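Local coordinates for solute Binding Protein BlMnBP1, Blac_00780 in complex with mannopentaose (Bifidobacterium, PDB 6I5W), which binds beta-manno-oligosaccharides such as mannopentaose as the extracellular solute-binding component of a bifidobacterial ABC transporter, probably handing them on for uptake, at residues I11-T16 with S321-K326; K18-T23 with S314-E319. All coordinates share one frame; numbering follows the deposited sequence.

Contact 1 (I11-T16 with S321-K326); sequences IKLGET and SMIFVK. With ZN (zinc ion), chain Q.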
# COMPACT_ATOMS: atom_id res chain seq x y z
N ILE A 11 20.30 -18.31 2.92
CA ILE A 11 19.65 -19.31 2.09
C ILE A 11 20.21 -19.20 0.68
O ILE A 11 20.23 -18.12 0.08
CB ILE A 11 18.13 -19.12 2.08
CG1 ILE A 11 17.53 -19.43 3.43
CG2 ILE A 11 17.51 -19.97 0.97
CD1 ILE A 11 16.01 -19.10 3.49
N LYS A 12 20.64 -20.32 0.13
CA LYS A 12 21.13 -20.35 -1.24
C LYS A 12 20.12 -21.16 -2.04
O LYS A 12 20.04 -22.37 -1.90
CB LYS A 12 22.55 -20.90 -1.32
CG LYS A 12 23.62 -19.77 -1.36
CD LYS A 12 25.07 -20.27 -1.30
CE LYS A 12 25.88 -19.95 -2.59
NZ LYS A 12 27.18 -20.72 -2.77
N LEU A 13 19.33 -20.48 -2.87
CA LEU A 13 18.21 -21.14 -3.52
C LEU A 13 18.70 -22.26 -4.44
O LEU A 13 19.65 -22.10 -5.21
CB LEU A 13 17.39 -20.13 -4.32
CG LEU A 13 16.72 -19.04 -3.50
CD1 LEU A 13 16.04 -18.00 -4.44
CD2 LEU A 13 15.73 -19.64 -2.55
N GLY A 14 18.02 -23.40 -4.36
CA GLY A 14 18.40 -24.61 -5.03
C GLY A 14 19.21 -25.57 -4.19
O GLY A 14 19.20 -26.77 -4.48
N GLU A 15 19.94 -25.09 -3.18
CA GLU A 15 20.77 -25.97 -2.36
C GLU A 15 20.73 -25.58 -0.89
O GLU A 15 21.69 -25.83 -0.14
CB GLU A 15 22.22 -26.00 -2.86
CG GLU A 15 23.00 -27.17 -2.30
CD GLU A 15 23.27 -28.26 -3.32
OE1 GLU A 15 24.11 -29.12 -3.02
OE2 GLU A 15 22.68 -28.26 -4.42
N THR A 16 19.65 -24.95 -0.45
CA THR A 16 19.24 -24.90 0.95
C THR A 16 17.84 -25.50 1.00
O THR A 16 16.98 -25.14 0.20
CB THR A 16 19.31 -23.50 1.51
OG1 THR A 16 20.71 -23.11 1.67
CG2 THR A 16 18.63 -23.44 2.84
N SER A 321 8.99 -22.17 4.38
CA SER A 321 8.41 -20.85 4.21
C SER A 321 9.49 -19.84 3.80
O SER A 321 9.32 -19.11 2.83
CB SER A 321 7.71 -20.44 5.51
OG SER A 321 6.56 -21.26 5.74
N MET A 322 10.64 -19.85 4.48
CA MET A 322 11.62 -18.82 4.18
C MET A 322 12.22 -19.01 2.79
O MET A 322 12.54 -18.04 2.10
CB MET A 322 12.68 -18.83 5.27
CG MET A 322 13.45 -17.53 5.30
SD MET A 322 14.66 -17.45 6.62
CE MET A 322 13.59 -17.33 8.06
N ILE A 323 12.35 -20.26 2.36
CA ILE A 323 12.84 -20.56 1.02
C ILE A 323 11.87 -20.00 -0.01
O ILE A 323 12.28 -19.40 -0.99
CB ILE A 323 13.03 -22.08 0.88
CG1 ILE A 323 14.22 -22.54 1.73
CG2 ILE A 323 13.28 -22.51 -0.55
CD1 ILE A 323 14.30 -24.03 1.88
N PHE A 324 10.57 -20.23 0.19
CA PHE A 324 9.58 -19.76 -0.76
C PHE A 324 9.60 -18.24 -0.84
O PHE A 324 9.65 -17.65 -1.94
CB PHE A 324 8.20 -20.27 -0.33
CG PHE A 324 7.09 -19.82 -1.24
CD1 PHE A 324 7.03 -20.28 -2.54
CD2 PHE A 324 6.13 -18.92 -0.79
CE1 PHE A 324 6.01 -19.87 -3.39
CE2 PHE A 324 5.13 -18.51 -1.63
CZ PHE A 324 5.06 -18.98 -2.93
N VAL A 325 9.62 -17.60 0.32
CA VAL A 325 9.68 -16.15 0.37
C VAL A 325 10.89 -15.65 -0.40
O VAL A 325 10.79 -14.74 -1.23
CB VAL A 325 9.67 -15.68 1.84
CG1 VAL A 325 9.93 -14.22 1.90
CG2 VAL A 325 8.34 -16.05 2.52
N LYS A 326 12.06 -16.23 -0.12
CA LYS A 326 13.26 -15.84 -0.84
C LYS A 326 13.10 -16.11 -2.32
O LYS A 326 13.53 -15.30 -3.16
CB LYS A 326 14.49 -16.54 -0.29
CG LYS A 326 15.79 -15.91 -0.78
CD LYS A 326 16.97 -16.29 0.07
CE LYS A 326 18.18 -15.44 -0.24
NZ LYS A 326 19.12 -16.08 -1.18
ZN ZN Q . 23.47 -30.19 -4.59
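I11 sits opposite I323, their CA atoms 7.0 Å apart, where the loop that precedes strand 22-28 passes along one side of helix 315-330 and then reverses in a type II beta turn from K12 to E15. Helix 315-330 belongs to one lobe of a periplasmic-binding-protein fold, and this N-terminal segment is strapped against it. G14, third in the turn, has a positive phi, a backbone shape in which a CB would crowd the carbonyl O of L13. E15, at the turn's end, holds a zinc ion through both carboxylate oxygens. The CB of I11 is directed at the helix and packs on CD of K326, the two side chains lying alongside and running opposite ways, while CD1 reaches CG of M322 at 3.5 Å. L13 crosses the K326 stem obliquely, its CD2 4.0 Å from CB of K326. CD1 of I323 packs 3.4 Å from the O of T16, a carbonyl that accepts a hydrogen bond from Y54 OH. K326 carries CG anti to the backbone N (chi1 -166°), runs out nearly straight and bends at chi4, -97°. That last bend brings NZ to the carbonyl O of I11, a 2.6 Å hydrogen bond whose donor is tilted 24° from the carbonyl plane.

Contact 2 (K18-T23 with S314-E319); sequences KDIKTT and SKEKQE. With ZN (zinc ion), chain Y; ZN (zinc ion), chain U.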
# COMPACT_ATOMS: atom_id res chain seq x y z
N LYS A 18 16.74 -28.26 -0.06
CA LYS A 18 16.39 -29.22 -1.10
C LYS A 18 15.96 -30.58 -0.51
O LYS A 18 15.21 -31.31 -1.17
CB LYS A 18 17.58 -29.40 -2.05
CG LYS A 18 18.72 -30.20 -1.41
CD LYS A 18 20.01 -30.20 -2.23
CE LYS A 18 21.04 -31.16 -1.61
NZ LYS A 18 22.32 -31.20 -2.39
N ASP A 19 16.38 -30.92 0.72
CA ASP A 19 15.94 -32.17 1.32
C ASP A 19 14.47 -32.15 1.73
O ASP A 19 13.90 -33.22 1.97
CB ASP A 19 16.79 -32.54 2.55
CG ASP A 19 17.20 -31.33 3.37
OD1 ASP A 19 16.70 -30.23 3.10
OD2 ASP A 19 18.06 -31.48 4.27
N ILE A 20 13.85 -30.98 1.82
CA ILE A 20 12.57 -30.85 2.53
C ILE A 20 11.43 -31.40 1.68
O ILE A 20 11.37 -31.21 0.46
CB ILE A 20 12.30 -29.37 2.90
CG1 ILE A 20 13.46 -28.80 3.72
CG2 ILE A 20 11.00 -29.24 3.69
CD1 ILE A 20 13.37 -27.30 4.02
N LYS A 21 10.52 -32.09 2.35
CA LYS A 21 9.20 -32.39 1.80
C LYS A 21 8.23 -31.98 2.89
O LYS A 21 8.22 -32.59 3.96
CB LYS A 21 9.03 -33.86 1.42
CG LYS A 21 7.65 -34.46 1.70
CD LYS A 21 6.57 -34.01 0.70
CE LYS A 21 5.15 -34.40 1.16
NZ LYS A 21 4.13 -33.34 0.88
N THR A 22 7.44 -30.94 2.64
CA THR A 22 6.36 -30.55 3.53
C THR A 22 5.31 -29.78 2.73
O THR A 22 5.45 -29.53 1.52
CB THR A 22 6.86 -29.69 4.70
OG1 THR A 22 5.76 -29.39 5.55
CG2 THR A 22 7.47 -28.40 4.21
N THR A 23 4.24 -29.41 3.42
CA THR A 23 3.17 -28.61 2.84
C THR A 23 3.05 -27.34 3.67
O THR A 23 2.87 -27.42 4.89
CB THR A 23 1.85 -29.36 2.83
OG1 THR A 23 1.90 -30.39 1.84
CG2 THR A 23 0.70 -28.37 2.54
N SER A 314 6.77 -25.72 12.75
CA SER A 314 7.97 -26.48 13.02
C SER A 314 9.16 -25.86 12.30
O SER A 314 9.00 -24.98 11.45
CB SER A 314 7.79 -27.91 12.54
OG SER A 314 7.52 -27.85 11.15
N LYS A 315 10.35 -26.39 12.57
CA LYS A 315 11.62 -25.92 11.95
C LYS A 315 11.55 -26.20 10.46
O LYS A 315 11.85 -25.30 9.70
CB LYS A 315 12.83 -26.60 12.59
CG LYS A 315 14.15 -26.41 11.87
CD LYS A 315 15.30 -27.17 12.51
CE LYS A 315 16.58 -27.17 11.71
NZ LYS A 315 16.41 -27.77 10.38
N GLU A 316 11.13 -27.38 10.05
CA GLU A 316 11.03 -27.72 8.61
C GLU A 316 10.09 -26.73 7.91
O GLU A 316 10.43 -26.30 6.82
CB GLU A 316 10.57 -29.16 8.41
CG GLU A 316 11.34 -29.91 7.33
CD GLU A 316 11.01 -31.39 7.16
OE1 GLU A 316 10.79 -32.07 8.16
OE2 GLU A 316 11.01 -31.87 6.01
N LYS A 317 8.96 -26.39 8.52
CA LYS A 317 7.94 -25.50 7.91
C LYS A 317 8.51 -24.08 7.84
O LYS A 317 8.36 -23.48 6.82
CB LYS A 317 6.59 -25.69 8.61
CG LYS A 317 5.73 -26.81 8.01
CD LYS A 317 4.35 -27.02 8.62
CE LYS A 317 3.51 -25.76 8.72
NZ LYS A 317 2.13 -25.92 8.22
N GLN A 318 9.19 -23.57 8.87
CA GLN A 318 9.81 -22.26 8.77
C GLN A 318 10.85 -22.23 7.66
O GLN A 318 10.94 -21.25 6.90
CB GLN A 318 10.44 -21.87 10.11
CG GLN A 318 9.47 -21.82 11.29
CD GLN A 318 10.12 -21.22 12.53
OE1 GLN A 318 11.33 -20.93 12.53
NE2 GLN A 318 9.34 -21.01 13.60
N GLU A 319 11.63 -23.30 7.54
CA GLU A 319 12.63 -23.37 6.48
C GLU A 319 11.97 -23.28 5.12
O GLU A 319 12.37 -22.48 4.27
CB GLU A 319 13.42 -24.68 6.57
CG GLU A 319 14.82 -24.61 7.19
CD GLU A 319 15.64 -25.89 6.94
OE1 GLU A 319 15.85 -26.71 7.86
OE2 GLU A 319 16.09 -26.13 5.80
ZN ZN Y . 16.45 -28.09 6.40
ZN ZN U . 1.18 -25.12 7.48
O HOH W 1 -0.94 -25.65 8.61
O HOH W 2 1.56 -25.13 10.02
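The first turn of helix 315-330, from E316 to E319, packs on I20 and T22 at the entry to strand 22-28, in one lobe of the binding-protein fold. S314 is the N-cap of this helix, though the capping bond from K317 N to S314 OG is weak. I20 is the apolar centre of the contact, and its two branches divide the work. CG2, anti to the backbone N, lies 3.7 Å from CG of E316; CD1 lies over the stem of E319, 3.7 Å from its CB. Cutting this residue back to alanine removes both branches and is likely to open a gap between the stems of E316 and E319. T22 meets K317 at about a right angle, with OG1 3.6 Å from CG of the lysine. E319 grips a zinc ion through both carboxylate oxygens, each 2.1 Å from the metal, and its OE1 also takes a 2.8 Å salt bridge from NZ of K315, one helical turn back. No hydrogen bond joins the two segments: the hold is by van der Waals packing, while the charge of E319 is met by metal and lysine, which would probably favour its ionised form beside the apolar tip of I20.

Contacts 1 and 2 illustrate how one helix can bind successive pieces of an N-terminal segment: both use helix 315-330, and their centres lie about 10 Å apart. Along the chain, both segments of contact 2 fall between the two segments of contact 1. A single apolar contact joins the two directly, CD1 of I323 packing 4.0 Å from CD1 of I20. A weak hydrogen bond runs from K18 NZ to E15 OE1, an oxygen that binds zinc; both residues belong to that metal site. With centres about 26 and 30 Å from the centre of the chain, both contacts are peripheral packing within one lobe, away from the bound manno-oligosaccharide.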